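Bartonella effector protein (Bep) substrate of VirB T4SS (Bartonella rochalimae ATCC BAA-1498, PDB 4YK1) is an effector carried into host cells by the VirB type IV secretion system through its BID domain, and probably AMPylates target proteins. Local coordinates at residues 45-50 and 103-108. Sequence-based numbering, arbitrary orientation.
Sequences SKLIYN and EQNAKI
L47 meets N105 where the C-terminal end of helix 32-49 packs on helix 97-140. Its CD1 lies 4.0 Å from N105 ND2, an apolar methyl beside an amide nitrogen. The polar link between the two residues runs through a water instead. N105 ND2 donates to this water at 3.0 Å, and the water makes a weak bond to L47 O. No direct hydrogen bond joins the two segments.

I48 gives most of the surface that helix 32-49 brings to the contact. Its CG1 sits anti to the carbonyl carbon (chi1 -60°), and this branch extends to helix 97-140. CG1 packs against N105 CB at 3.6 Å. CD1 reaches further, onto the peptide link between N105 and A106, and lies 3.4 Å from N105 O. The A106 methyl is a looser neighbour, with CB 4.3 Å from I48 CD1. I48 also touches L109, one turn further along helix 97-140.

The two helices belong to the BID domain, a four-helix bundle topped with a hook. Here their short segments run roughly antiparallel, at 144°, with axes 9.0 Å apart.

The other branch of I48, CG2, covers one face of the Y49 ring, 3.5 Å above its centre. Y49 also packs on L109, and its OH bonds to P80 O.

N50 is the first residue past the helix, and its phi turns positive. Its OD1 accepts a 2.7 Å bond from K46 NZ, and this donor sits 34° out of the carbonyl plane. K87 NZ is a second partner of the same oxygen.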
loop_
_atom_site.group_PDB
_atom_site.type_symbol
_atom_site.label_atom_id
_atom_site.label_comp_id
_atom_site.label_asym_id
_atom_site.label_seq_id
_atom_site.Cartn_x
_atom_site.Cartn_y
_atom_site.Cartn_z
ATOM N N SER A 45 12.993 4.961 1.490
ATOM C CA SER A 45 12.921 5.396 2.889
ATOM C C SER A 45 14.295 5.413 3.549
ATOM O O SER A 45 14.598 6.299 4.348
ATOM C CB SER A 45 11.965 4.497 3.691
ATOM O OG SER A 45 10.623 4.669 3.240
ATOM N N LYS A 46 15.137 4.444 3.212
ATOM C CA LYS A 46 16.498 4.433 3.738
ATOM C C LYS A 46 17.298 5.616 3.178
ATOM O O LYS A 46 17.984 6.333 3.919
ATOM C CB LYS A 46 17.179 3.100 3.410
ATOM C CG LYS A 46 18.697 3.104 3.590
ATOM C CD LYS A 46 19.087 3.235 5.044
ATOM C CE LYS A 46 20.604 3.170 5.211
ATOM N NZ LYS A 46 21.001 3.519 6.594
ATOM N N LEU A 47 17.183 5.845 1.872
ATOM C CA LEU A 47 17.871 6.966 1.222
ATOM C C LEU A 47 17.472 8.331 1.762
ATOM O O LEU A 47 18.304 9.233 1.900
ATOM C CB LEU A 47 17.602 6.950 -0.283
ATOM C CG LEU A 47 18.388 5.893 -1.058
ATOM C CD1 LEU A 47 17.976 5.909 -2.521
ATOM C CD2 LEU A 47 19.887 6.142 -0.901
ATOM N N ILE A 48 16.180 8.494 2.031
ATOM C CA ILE A 48 15.641 9.797 2.357
ATOM C C ILE A 48 15.727 10.069 3.857
ATOM O O ILE A 48 16.119 11.157 4.274
ATOM C CB ILE A 48 14.180 9.933 1.877
ATOM C CG1 ILE A 48 14.090 9.758 0.361
ATOM C CG2 ILE A 48 13.607 11.297 2.284
ATOM C CD1 ILE A 48 12.689 9.433 -0.104
ATOM N N TYR A 49 15.348 9.074 4.657
ATOM C CA TYR A 49 15.118 9.273 6.081
ATOM C C TYR A 49 16.074 8.459 6.946
ATOM O O TYR A 49 15.993 8.529 8.171
ATOM C CB TYR A 49 13.669 8.906 6.438
ATOM C CG TYR A 49 12.619 9.745 5.737
ATOM C CD1 TYR A 49 12.445 11.082 6.061
ATOM C CD2 TYR A 49 11.809 9.199 4.752
ATOM C CE1 TYR A 49 11.507 11.856 5.425
ATOM C CE2 TYR A 49 10.851 9.963 4.109
ATOM C CZ TYR A 49 10.712 11.290 4.452
ATOM O OH TYR A 49 9.770 12.064 3.825
ATOM N N ASN A 50 16.944 7.676 6.302
ATOM C CA ASN A 50 17.912 6.813 6.980
ATOM C C ASN A 50 17.177 5.772 7.800
ATOM O O ASN A 50 17.685 5.288 8.805
ATOM C CB ASN A 50 18.872 7.622 7.878
ATOM C CG ASN A 50 20.170 6.883 8.139
ATOM O OD1 ASN A 50 20.639 6.122 7.291
ATOM N ND2 ASN A 50 20.748 7.087 9.318
ATOM N N GLU A 103 15.415 15.443 -1.078
ATOM C CA GLU A 103 14.139 16.093 -1.417
ATOM C C GLU A 103 13.601 15.561 -2.741
ATOM O O GLU A 103 12.403 15.362 -2.891
ATOM C CB GLU A 103 14.287 17.616 -1.491
ATOM C CG GLU A 103 14.546 18.289 -0.124
ATOM C CD GLU A 103 14.662 19.806 -0.246
ATOM O OE1 GLU A 103 15.438 20.261 -1.099
ATOM O OE2 GLU A 103 13.976 20.538 0.498
ATOM N N GLN A 104 14.487 15.322 -3.700
ATOM C CA GLN A 104 14.059 14.782 -4.983
ATOM C C GLN A 104 13.593 13.343 -4.820
ATOM O O GLN A 104 12.571 12.954 -5.378
ATOM C CB GLN A 104 15.185 14.878 -6.019
ATOM C CG GLN A 104 15.416 16.287 -6.547
ATOM C CD GLN A 104 14.119 16.958 -7.007
ATOM O OE1 GLN A 104 13.751 18.026 -6.511
ATOM N NE2 GLN A 104 13.418 16.324 -7.947
ATOM N N ASN A 105 14.325 12.544 -4.046
ATOM C CA ASN A 105 13.896 11.170 -3.825
ATOM C C ASN A 105 12.547 11.095 -3.083
ATOM O O ASN A 105 11.801 10.143 -3.277
ATOM C CB ASN A 105 14.954 10.382 -3.043
ATOM C CG ASN A 105 16.039 9.807 -3.937
ATOM O OD1 ASN A 105 15.776 9.391 -5.066
ATOM N ND2 ASN A 105 17.263 9.766 -3.427
ATOM N N ALA A 106 12.246 12.071 -2.222
ATOM C CA ALA A 106 10.946 12.094 -1.540
ATOM C C ALA A 106 9.796 12.187 -2.532
ATOM O O ALA A 106 8.734 11.601 -2.302
ATOM C CB ALA A 106 10.871 13.251 -0.538
ATOM N N LYS A 107 9.994 12.921 -3.634
ATOM C CA LYS A 107 8.975 12.975 -4.693
ATOM C C LYS A 107 8.752 11.608 -5.333
ATOM O O LYS A 107 7.616 11.239 -5.674
ATOM C CB LYS A 107 9.356 13.986 -5.785
ATOM C CG LYS A 107 9.487 15.414 -5.273
ATOM C CD LYS A 107 9.642 16.385 -6.421
ATOM C CE LYS A 107 9.429 17.811 -5.959
ATOM N NZ LYS A 107 10.553 18.250 -5.115
ATOM N N ILE A 108 9.847 10.880 -5.534
ATOM C CA ILE A 108 9.776 9.542 -6.101
ATOM C C ILE A 108 9.068 8.618 -5.104
ATOM O O ILE A 108 8.248 7.770 -5.477
ATOM C CB ILE A 108 11.182 9.015 -6.452
ATOM C CG1 ILE A 108 11.818 9.900 -7.531
ATOM C CG2 ILE A 108 11.097 7.561 -6.963
ATOM C CD1 ILE A 108 13.298 9.605 -7.769
HETATM O O HOH W 1 18.371 10.506 -0.727
#